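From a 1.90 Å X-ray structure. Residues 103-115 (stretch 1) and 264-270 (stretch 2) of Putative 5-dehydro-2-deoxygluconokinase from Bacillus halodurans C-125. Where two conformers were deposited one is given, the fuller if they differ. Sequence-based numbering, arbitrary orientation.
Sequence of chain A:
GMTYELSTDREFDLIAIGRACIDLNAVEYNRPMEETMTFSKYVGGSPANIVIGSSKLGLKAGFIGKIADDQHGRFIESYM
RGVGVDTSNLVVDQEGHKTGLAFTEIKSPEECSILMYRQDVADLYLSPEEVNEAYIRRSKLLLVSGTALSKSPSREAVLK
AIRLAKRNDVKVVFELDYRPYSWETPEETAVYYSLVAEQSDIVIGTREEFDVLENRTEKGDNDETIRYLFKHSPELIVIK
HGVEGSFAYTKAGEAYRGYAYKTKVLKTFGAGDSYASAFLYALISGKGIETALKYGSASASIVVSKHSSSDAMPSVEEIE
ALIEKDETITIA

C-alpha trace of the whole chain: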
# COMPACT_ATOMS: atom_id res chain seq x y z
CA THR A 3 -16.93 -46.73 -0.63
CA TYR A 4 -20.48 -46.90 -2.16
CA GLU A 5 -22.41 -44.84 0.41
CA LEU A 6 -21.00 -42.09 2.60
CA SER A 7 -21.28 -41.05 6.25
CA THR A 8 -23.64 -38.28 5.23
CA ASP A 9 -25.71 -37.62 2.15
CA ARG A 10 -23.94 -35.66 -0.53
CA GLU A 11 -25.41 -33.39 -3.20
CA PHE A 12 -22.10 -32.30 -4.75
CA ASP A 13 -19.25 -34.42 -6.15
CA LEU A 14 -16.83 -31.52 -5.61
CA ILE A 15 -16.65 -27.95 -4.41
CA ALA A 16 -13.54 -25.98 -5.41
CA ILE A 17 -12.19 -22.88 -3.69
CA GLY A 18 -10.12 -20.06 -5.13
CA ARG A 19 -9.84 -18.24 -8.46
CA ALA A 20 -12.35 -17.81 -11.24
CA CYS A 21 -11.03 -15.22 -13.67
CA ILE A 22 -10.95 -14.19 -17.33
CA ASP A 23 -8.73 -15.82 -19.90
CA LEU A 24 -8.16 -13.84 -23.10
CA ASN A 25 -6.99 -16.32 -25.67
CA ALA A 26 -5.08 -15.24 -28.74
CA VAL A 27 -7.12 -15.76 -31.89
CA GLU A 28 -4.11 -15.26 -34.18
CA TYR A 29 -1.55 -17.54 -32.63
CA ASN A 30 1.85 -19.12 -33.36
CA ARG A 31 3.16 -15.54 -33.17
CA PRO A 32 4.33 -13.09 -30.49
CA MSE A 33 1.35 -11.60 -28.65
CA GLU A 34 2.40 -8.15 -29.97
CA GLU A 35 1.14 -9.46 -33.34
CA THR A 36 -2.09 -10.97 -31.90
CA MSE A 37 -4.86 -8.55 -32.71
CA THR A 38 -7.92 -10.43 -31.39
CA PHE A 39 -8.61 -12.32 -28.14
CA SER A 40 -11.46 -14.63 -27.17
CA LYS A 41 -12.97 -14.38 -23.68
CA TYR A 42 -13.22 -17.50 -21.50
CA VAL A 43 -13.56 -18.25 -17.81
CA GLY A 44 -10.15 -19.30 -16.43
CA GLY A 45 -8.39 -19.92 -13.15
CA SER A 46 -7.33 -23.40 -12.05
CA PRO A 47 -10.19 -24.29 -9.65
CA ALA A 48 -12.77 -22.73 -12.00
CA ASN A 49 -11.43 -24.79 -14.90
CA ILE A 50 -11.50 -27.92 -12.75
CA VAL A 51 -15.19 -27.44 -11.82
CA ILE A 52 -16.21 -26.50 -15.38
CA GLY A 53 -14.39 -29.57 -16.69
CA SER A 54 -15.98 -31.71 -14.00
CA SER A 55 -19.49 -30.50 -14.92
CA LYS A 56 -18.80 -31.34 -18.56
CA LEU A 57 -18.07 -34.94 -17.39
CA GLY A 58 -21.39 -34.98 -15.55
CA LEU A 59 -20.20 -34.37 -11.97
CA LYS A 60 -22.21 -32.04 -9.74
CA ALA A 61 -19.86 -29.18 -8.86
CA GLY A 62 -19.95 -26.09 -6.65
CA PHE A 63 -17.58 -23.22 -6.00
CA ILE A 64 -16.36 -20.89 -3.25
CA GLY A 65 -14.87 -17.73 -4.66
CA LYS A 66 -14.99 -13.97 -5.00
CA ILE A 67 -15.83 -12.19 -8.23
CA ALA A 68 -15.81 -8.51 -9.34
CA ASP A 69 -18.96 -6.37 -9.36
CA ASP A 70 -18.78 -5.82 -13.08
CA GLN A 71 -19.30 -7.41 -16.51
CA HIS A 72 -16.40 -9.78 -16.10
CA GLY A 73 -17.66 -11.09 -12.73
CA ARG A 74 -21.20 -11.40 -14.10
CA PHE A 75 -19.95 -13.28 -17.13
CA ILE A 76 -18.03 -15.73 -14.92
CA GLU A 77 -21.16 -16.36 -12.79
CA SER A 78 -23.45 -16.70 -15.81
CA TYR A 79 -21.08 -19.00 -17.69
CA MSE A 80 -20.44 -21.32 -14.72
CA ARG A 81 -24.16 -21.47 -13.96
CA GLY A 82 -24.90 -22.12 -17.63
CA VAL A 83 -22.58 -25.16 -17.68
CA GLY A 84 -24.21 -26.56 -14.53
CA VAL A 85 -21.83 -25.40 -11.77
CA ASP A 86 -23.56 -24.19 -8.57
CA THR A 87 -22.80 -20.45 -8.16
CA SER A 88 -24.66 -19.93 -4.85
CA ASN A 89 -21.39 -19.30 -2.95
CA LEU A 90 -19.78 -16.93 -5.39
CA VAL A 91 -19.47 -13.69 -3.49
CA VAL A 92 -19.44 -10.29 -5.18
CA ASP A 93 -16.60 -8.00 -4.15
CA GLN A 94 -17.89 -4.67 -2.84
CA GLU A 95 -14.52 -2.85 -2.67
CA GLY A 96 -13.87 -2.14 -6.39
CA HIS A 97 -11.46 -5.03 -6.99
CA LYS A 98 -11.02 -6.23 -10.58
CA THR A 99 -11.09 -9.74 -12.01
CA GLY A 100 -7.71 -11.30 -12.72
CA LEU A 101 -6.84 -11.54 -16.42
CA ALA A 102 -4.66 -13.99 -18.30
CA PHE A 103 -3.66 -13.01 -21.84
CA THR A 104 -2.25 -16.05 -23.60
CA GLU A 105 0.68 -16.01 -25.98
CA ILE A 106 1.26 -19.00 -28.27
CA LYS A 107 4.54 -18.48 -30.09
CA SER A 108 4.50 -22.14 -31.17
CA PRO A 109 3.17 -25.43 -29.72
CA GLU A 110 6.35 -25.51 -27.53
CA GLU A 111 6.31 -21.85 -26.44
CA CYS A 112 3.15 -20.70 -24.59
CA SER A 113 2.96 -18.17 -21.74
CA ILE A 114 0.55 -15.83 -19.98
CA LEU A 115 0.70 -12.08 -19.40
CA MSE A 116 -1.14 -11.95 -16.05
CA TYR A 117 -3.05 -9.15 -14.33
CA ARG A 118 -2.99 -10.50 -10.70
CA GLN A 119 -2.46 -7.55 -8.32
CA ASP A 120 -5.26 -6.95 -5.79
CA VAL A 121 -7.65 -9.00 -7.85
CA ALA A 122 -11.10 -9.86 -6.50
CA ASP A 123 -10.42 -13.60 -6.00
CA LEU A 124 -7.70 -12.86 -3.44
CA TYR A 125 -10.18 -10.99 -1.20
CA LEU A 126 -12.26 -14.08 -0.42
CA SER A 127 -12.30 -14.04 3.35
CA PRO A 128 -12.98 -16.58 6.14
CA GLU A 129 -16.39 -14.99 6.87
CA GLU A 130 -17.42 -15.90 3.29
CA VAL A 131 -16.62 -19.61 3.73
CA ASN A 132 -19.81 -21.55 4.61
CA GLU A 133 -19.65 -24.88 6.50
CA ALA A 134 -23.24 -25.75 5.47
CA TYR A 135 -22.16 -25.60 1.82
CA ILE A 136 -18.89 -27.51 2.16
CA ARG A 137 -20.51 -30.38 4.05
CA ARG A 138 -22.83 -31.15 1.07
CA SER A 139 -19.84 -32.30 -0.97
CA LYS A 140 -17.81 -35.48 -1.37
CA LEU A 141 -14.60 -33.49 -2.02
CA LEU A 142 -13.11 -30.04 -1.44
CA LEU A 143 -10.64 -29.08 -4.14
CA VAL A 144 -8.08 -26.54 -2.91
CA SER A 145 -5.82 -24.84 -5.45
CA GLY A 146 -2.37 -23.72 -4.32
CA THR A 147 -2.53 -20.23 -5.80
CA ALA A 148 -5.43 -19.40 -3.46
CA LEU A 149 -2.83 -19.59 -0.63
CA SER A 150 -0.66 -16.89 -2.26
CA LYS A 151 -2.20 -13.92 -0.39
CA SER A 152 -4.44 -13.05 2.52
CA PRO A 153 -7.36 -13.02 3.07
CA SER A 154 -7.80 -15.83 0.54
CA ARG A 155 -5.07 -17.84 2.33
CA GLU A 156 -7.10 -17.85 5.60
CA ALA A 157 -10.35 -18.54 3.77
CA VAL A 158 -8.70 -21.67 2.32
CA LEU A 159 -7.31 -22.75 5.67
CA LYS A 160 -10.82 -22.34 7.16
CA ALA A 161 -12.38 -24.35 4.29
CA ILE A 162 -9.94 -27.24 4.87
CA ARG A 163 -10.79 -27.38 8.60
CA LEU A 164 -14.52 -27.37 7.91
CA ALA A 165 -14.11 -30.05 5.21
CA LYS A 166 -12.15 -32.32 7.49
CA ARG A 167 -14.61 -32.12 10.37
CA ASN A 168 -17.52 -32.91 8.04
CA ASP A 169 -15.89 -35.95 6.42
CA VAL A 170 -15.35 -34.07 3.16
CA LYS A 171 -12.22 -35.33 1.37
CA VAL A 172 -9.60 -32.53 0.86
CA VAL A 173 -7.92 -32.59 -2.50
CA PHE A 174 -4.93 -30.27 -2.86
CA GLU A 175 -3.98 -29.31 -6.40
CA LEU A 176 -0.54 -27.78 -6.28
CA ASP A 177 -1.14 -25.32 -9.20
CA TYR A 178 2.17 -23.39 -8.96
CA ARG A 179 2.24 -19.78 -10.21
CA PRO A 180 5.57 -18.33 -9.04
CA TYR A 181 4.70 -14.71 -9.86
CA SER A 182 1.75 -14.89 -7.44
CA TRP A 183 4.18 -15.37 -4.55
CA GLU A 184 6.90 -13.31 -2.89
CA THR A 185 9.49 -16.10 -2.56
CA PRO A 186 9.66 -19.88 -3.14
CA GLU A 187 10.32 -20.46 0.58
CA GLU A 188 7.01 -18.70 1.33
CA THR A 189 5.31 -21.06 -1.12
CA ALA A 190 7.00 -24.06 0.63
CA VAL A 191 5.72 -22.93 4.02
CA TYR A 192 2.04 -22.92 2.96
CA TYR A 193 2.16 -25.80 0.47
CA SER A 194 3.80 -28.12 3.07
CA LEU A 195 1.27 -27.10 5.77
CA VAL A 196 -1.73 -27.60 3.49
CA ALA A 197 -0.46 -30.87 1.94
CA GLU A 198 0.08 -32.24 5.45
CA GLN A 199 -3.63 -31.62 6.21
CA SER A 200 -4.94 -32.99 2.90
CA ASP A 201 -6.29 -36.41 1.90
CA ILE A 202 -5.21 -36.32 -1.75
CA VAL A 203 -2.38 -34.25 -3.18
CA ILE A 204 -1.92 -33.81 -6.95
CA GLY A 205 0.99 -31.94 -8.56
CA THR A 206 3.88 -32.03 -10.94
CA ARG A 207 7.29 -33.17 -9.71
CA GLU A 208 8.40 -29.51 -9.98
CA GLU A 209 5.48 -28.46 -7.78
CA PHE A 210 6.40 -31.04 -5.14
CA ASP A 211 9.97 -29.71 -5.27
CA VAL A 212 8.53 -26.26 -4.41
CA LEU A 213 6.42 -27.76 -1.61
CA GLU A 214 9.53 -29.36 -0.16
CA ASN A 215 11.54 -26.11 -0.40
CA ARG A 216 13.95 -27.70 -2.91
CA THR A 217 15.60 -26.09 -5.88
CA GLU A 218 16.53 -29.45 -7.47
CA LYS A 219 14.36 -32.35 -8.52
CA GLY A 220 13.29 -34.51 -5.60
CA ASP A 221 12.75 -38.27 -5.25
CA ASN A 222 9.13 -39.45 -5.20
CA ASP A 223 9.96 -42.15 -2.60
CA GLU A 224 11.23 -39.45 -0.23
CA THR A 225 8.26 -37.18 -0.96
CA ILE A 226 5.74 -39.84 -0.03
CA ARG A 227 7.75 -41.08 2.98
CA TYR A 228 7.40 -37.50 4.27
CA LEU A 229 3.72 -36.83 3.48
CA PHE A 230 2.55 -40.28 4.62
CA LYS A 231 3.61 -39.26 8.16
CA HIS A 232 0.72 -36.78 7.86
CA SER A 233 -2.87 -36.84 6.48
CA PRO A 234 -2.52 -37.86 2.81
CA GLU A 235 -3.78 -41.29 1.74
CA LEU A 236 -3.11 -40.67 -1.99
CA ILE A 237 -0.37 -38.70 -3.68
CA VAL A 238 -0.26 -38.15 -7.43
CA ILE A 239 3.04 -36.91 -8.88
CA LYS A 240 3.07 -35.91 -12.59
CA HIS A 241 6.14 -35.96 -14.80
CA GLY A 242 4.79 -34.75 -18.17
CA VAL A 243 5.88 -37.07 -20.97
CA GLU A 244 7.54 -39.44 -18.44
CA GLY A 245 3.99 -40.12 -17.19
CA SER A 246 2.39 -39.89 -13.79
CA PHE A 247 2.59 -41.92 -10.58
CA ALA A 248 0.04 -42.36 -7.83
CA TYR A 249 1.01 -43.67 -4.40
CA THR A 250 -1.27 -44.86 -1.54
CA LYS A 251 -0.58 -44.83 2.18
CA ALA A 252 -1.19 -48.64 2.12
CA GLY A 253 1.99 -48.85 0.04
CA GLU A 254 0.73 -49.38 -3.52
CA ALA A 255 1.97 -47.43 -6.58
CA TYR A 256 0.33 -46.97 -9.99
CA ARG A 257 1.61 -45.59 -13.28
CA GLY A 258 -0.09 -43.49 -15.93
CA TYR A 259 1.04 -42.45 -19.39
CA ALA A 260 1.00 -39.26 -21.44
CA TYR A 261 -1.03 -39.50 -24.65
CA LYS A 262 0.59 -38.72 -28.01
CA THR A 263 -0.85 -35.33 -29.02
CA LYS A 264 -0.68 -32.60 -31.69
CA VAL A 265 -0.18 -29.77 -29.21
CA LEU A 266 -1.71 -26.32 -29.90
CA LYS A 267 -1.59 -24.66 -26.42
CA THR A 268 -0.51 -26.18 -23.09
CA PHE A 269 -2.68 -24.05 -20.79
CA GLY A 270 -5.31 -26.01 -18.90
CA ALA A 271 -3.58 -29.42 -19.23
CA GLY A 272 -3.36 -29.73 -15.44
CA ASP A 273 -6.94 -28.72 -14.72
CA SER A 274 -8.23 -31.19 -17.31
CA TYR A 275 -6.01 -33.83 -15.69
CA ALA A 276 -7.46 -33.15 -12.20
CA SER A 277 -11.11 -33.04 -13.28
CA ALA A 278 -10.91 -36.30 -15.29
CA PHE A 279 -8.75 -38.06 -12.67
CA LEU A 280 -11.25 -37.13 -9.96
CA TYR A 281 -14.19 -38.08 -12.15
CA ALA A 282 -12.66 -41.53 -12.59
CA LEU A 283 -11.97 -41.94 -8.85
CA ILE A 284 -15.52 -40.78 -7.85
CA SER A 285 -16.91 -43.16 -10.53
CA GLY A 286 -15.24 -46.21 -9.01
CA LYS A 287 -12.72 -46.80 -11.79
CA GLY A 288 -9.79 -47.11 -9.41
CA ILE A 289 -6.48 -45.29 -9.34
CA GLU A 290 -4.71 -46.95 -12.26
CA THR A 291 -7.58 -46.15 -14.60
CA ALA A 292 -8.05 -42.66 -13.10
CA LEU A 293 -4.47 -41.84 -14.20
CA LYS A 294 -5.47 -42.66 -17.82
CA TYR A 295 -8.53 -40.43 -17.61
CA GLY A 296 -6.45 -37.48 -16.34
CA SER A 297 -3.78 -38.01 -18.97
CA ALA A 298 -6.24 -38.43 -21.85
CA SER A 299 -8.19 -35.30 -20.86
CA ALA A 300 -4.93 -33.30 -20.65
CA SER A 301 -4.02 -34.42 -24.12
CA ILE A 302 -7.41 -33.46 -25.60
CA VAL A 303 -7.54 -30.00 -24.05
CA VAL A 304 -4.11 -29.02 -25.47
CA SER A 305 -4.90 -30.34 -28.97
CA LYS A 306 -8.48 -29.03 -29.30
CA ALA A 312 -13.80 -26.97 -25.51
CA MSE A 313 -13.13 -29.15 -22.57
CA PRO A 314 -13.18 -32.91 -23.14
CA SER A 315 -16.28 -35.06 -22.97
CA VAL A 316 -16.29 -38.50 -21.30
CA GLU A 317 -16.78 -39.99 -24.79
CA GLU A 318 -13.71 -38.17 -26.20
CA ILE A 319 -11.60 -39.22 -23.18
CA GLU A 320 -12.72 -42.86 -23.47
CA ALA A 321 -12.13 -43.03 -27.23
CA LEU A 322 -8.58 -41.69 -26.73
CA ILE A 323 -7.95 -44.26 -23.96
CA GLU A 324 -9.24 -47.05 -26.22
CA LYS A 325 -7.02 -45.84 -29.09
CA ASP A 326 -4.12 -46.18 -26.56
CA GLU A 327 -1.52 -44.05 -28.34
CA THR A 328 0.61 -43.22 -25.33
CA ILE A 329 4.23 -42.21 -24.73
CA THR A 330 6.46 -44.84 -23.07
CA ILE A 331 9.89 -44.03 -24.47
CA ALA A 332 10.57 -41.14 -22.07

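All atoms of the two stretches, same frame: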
# COMPACT_ATOMS: atom_id res chain seq x y z
N PHE A 103 -3.78 -13.07 -20.39
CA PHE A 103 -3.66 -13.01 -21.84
C PHE A 103 -2.69 -14.09 -22.28
O PHE A 103 -1.58 -14.19 -21.74
CB PHE A 103 -3.08 -11.67 -22.29
CG PHE A 103 -3.97 -10.50 -22.05
CD1 PHE A 103 -4.01 -9.88 -20.80
CD2 PHE A 103 -4.72 -9.97 -23.10
CE1 PHE A 103 -4.85 -8.78 -20.60
CE2 PHE A 103 -5.53 -8.86 -22.90
CZ PHE A 103 -5.61 -8.29 -21.68
N THR A 104 -3.09 -14.89 -23.25
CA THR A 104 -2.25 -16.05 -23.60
C THR A 104 -1.47 -15.76 -24.85
O THR A 104 -1.99 -15.14 -25.78
CB THR A 104 -3.08 -17.32 -23.81
OG1 THR A 104 -3.98 -17.08 -24.90
CG2 THR A 104 -3.84 -17.65 -22.54
N GLU A 105 -0.18 -16.11 -24.82
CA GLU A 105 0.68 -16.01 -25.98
C GLU A 105 1.02 -17.43 -26.39
O GLU A 105 1.43 -18.22 -25.53
CB GLU A 105 1.98 -15.29 -25.66
CG GLU A 105 2.92 -15.23 -26.83
CD GLU A 105 4.18 -14.46 -26.52
OE1 GLU A 105 5.09 -15.05 -25.89
OE2 GLU A 105 4.23 -13.26 -26.88
N ILE A 106 0.87 -17.73 -27.67
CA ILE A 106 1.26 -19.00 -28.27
C ILE A 106 2.25 -18.70 -29.39
O ILE A 106 1.87 -18.39 -30.52
CB ILE A 106 0.03 -19.77 -28.82
CG1 ILE A 106 -1.06 -19.86 -27.73
CG2 ILE A 106 0.40 -21.20 -29.24
CD1 ILE A 106 -2.43 -20.14 -28.29
N LYS A 107 3.54 -18.76 -29.07
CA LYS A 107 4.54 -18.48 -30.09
C LYS A 107 4.63 -19.67 -31.06
O LYS A 107 4.84 -19.49 -32.27
CB LYS A 107 5.88 -18.22 -29.44
CG LYS A 107 6.07 -16.77 -29.02
CD LYS A 107 7.39 -16.61 -28.25
CE LYS A 107 7.94 -15.21 -28.40
NZ LYS A 107 9.04 -14.99 -27.43
N SER A 108 4.44 -20.86 -30.50
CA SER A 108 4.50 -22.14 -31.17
C SER A 108 3.90 -23.17 -30.19
O SER A 108 3.76 -22.87 -29.01
CB SER A 108 5.95 -22.53 -31.44
OG SER A 108 6.60 -22.87 -30.22
N PRO A 109 3.59 -24.39 -30.66
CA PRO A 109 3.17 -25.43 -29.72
C PRO A 109 4.07 -25.58 -28.47
O PRO A 109 3.55 -25.85 -27.38
CB PRO A 109 3.19 -26.69 -30.58
CG PRO A 109 2.78 -26.19 -31.92
CD PRO A 109 3.54 -24.88 -32.05
N GLU A 110 5.38 -25.35 -28.62
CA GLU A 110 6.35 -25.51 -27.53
C GLU A 110 6.63 -24.25 -26.74
O GLU A 110 7.39 -24.32 -25.78
CB GLU A 110 7.70 -26.01 -28.07
CG GLU A 110 7.63 -27.27 -28.95
CD GLU A 110 7.22 -26.98 -30.38
OE1 GLU A 110 7.43 -25.84 -30.86
OE2 GLU A 110 6.70 -27.92 -31.04
N GLU A 111 6.06 -23.10 -27.13
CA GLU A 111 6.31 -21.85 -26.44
C GLU A 111 4.99 -21.11 -26.19
O GLU A 111 4.54 -20.34 -27.03
CB GLU A 111 7.26 -20.94 -27.23
N CYS A 112 4.39 -21.37 -25.03
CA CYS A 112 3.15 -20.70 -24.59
C CYS A 112 3.38 -20.05 -23.23
O CYS A 112 4.08 -20.61 -22.39
CB CYS A 112 2.01 -21.72 -24.45
SG CYS A 112 1.60 -22.71 -25.91
N SER A 113 2.77 -18.89 -23.00
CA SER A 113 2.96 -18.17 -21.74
C SER A 113 1.78 -17.22 -21.54
O SER A 113 1.00 -16.99 -22.46
CB SER A 113 4.25 -17.37 -21.77
OG SER A 113 4.25 -16.44 -22.82
N ILE A 114 1.67 -16.67 -20.33
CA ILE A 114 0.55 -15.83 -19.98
C ILE A 114 1.10 -14.49 -19.50
O ILE A 114 2.08 -14.44 -18.73
CB ILE A 114 -0.33 -16.52 -18.89
CG1 ILE A 114 -1.22 -17.59 -19.53
CG2 ILE A 114 -1.20 -15.53 -18.14
CD1 ILE A 114 -1.84 -18.56 -18.51
N LEU A 115 0.50 -13.40 -19.99
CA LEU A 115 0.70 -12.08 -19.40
C LEU A 115 -0.46 -11.93 -18.39
O LEU A 115 -1.63 -11.90 -18.79
CB LEU A 115 0.67 -11.01 -20.51
CG LEU A 115 0.81 -9.54 -20.11
CD1 LEU A 115 1.94 -9.34 -19.10
CD2 LEU A 115 1.01 -8.70 -21.32
N LYS A 264 -1.06 -33.76 -30.85
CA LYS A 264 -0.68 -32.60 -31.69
C LYS A 264 -0.99 -31.35 -30.88
O LYS A 264 -2.11 -30.90 -30.83
CB LYS A 264 -1.44 -32.62 -33.02
N VAL A 265 0.01 -30.84 -30.18
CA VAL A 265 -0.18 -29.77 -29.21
C VAL A 265 -0.43 -28.43 -29.93
O VAL A 265 0.28 -28.09 -30.89
CB VAL A 265 1.03 -29.65 -28.25
CG1 VAL A 265 0.79 -28.56 -27.19
CG2 VAL A 265 1.31 -30.99 -27.57
N LEU A 266 -1.46 -27.72 -29.49
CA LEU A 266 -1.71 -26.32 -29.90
C LEU A 266 -1.29 -25.34 -28.80
O LEU A 266 -0.52 -24.41 -29.08
CB LEU A 266 -3.19 -26.11 -30.26
CG LEU A 266 -3.80 -27.09 -31.29
CD1 LEU A 266 -5.28 -26.73 -31.59
CD2 LEU A 266 -2.99 -27.18 -32.59
N LYS A 267 -1.78 -25.56 -27.58
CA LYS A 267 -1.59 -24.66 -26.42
C LYS A 267 -1.60 -25.45 -25.11
O LYS A 267 -2.57 -26.18 -24.86
CB LYS A 267 -2.75 -23.64 -26.37
CG LYS A 267 -4.15 -24.29 -26.13
CD LYS A 267 -5.28 -23.77 -27.03
CE LYS A 267 -6.55 -24.67 -26.97
NZ LYS A 267 -6.45 -25.98 -27.70
N THR A 268 -0.59 -25.31 -24.26
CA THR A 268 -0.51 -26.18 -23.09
C THR A 268 -1.31 -25.74 -21.87
O THR A 268 -1.41 -26.49 -20.88
CB THR A 268 0.92 -26.42 -22.67
OG1 THR A 268 1.53 -25.17 -22.37
CG2 THR A 268 1.68 -27.15 -23.80
N PHE A 269 -1.91 -24.55 -21.94
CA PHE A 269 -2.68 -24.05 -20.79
C PHE A 269 -3.81 -25.02 -20.50
O PHE A 269 -4.39 -25.60 -21.41
CB PHE A 269 -3.32 -22.70 -21.08
CG PHE A 269 -2.43 -21.77 -21.83
CD1 PHE A 269 -1.33 -21.21 -21.19
CD2 PHE A 269 -2.68 -21.48 -23.17
CE1 PHE A 269 -0.50 -20.33 -21.87
CE2 PHE A 269 -1.84 -20.61 -23.88
CZ PHE A 269 -0.76 -20.03 -23.22
N GLY A 270 -4.14 -25.17 -19.24
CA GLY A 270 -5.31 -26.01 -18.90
C GLY A 270 -5.08 -27.51 -18.84
O GLY A 270 -5.99 -28.23 -18.44

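What does the start of stretch 2 meet? Lys264 makes no contact, and its CB points away; the approach begins at Val265, whose CA-to-CB bond points toward stretch 1, where its neighbour is Pro109 in the turn. That turn is a type I beta turn from Ser108 to Glu111, closed by the backbone hydrogen bond from Glu111 N to Ser108 O (3.0 Å) and further tied by Ser108 OG, which donates to Glu110 OE1 at 3.1 Å. Pro109, whose phi of -48° suits the second position of such a turn, sets its ring carbons against Val265: Pro109 CB lies 3.2 Å from Val265 O and 4.3 Å from Val265 CB. Two compact apolar side chains thus meet at a partly exposed margin, where neither asks for a polar partner.

How do Leu266 and Lys267 contribute when neither points its CB at stretch 1? They do so largely through the backbone and the first side-chain carbons. The CB of Leu266 points away, but its carbonyl faces the hairpin, with Leu266 O 3.3 Å from Ile106 CG2 and 3.9 Å from Pro109 CA. The closest CA atoms across the contact, 5.0 Å apart, are the CA of Pro109 and the CA of Leu266. Lys267 sets out sideways and its end leads away, so its aliphatic base packs here, with Lys267 CB 4.0 Å from Ile106 CD1, while its NZ is hydrogen-bonded elsewhere in the structure. The sulfur of Cys112 also lies against this backbone, Cys112 SG being 3.8 Å from Lys267 CA.

Does Thr268 supply a polar link? It does not: no hydrogen bond crosses between the stretches at any point. Thr268 N lies 3.8 Å from Cys112 SG and is buried by the contact without a partner anywhere in the model. Its CA-to-CB bond runs sideways and the residue is exposed; its methyl makes a loose contact, Thr268 CG2 to Pro109 O at 4.2 Å.

Why does Phe269 dominate the contact? Its CB points toward stretch 1, and the residue gives up 115 Å² of the 427 Å² buried by both sides, more than any other. The ring lies against a hairpin whose strands are joined by paired backbone hydrogen bonds, Glu105 N to Ser113 O (2.8 Å) and Ser113 N to Glu105 O (2.9 Å). Over one face sits the methyl of Thr104 in a CH-pi contact, Thr104 CG2 lying 4.0 Å from the Phe269 ring centroid; the p rotamer accompanies an OG1 bonded elsewhere in the structure. Ile106 CG1 approaches the ring edge, 4.0 Å from Phe269 CE2. Cys112 CB comes within 3.5 Å of Phe269 CZ, its sulfur oblique to the ring, and Ile114 turns its end nearer to place CG1 3.7 Å from Phe269 CE1. A broad, flat aromatic suits this place because it can touch several side chains at once. Gly270 then ends the stretch at a helix N-cap, beyond the contact, with a positive phi that favors glycine.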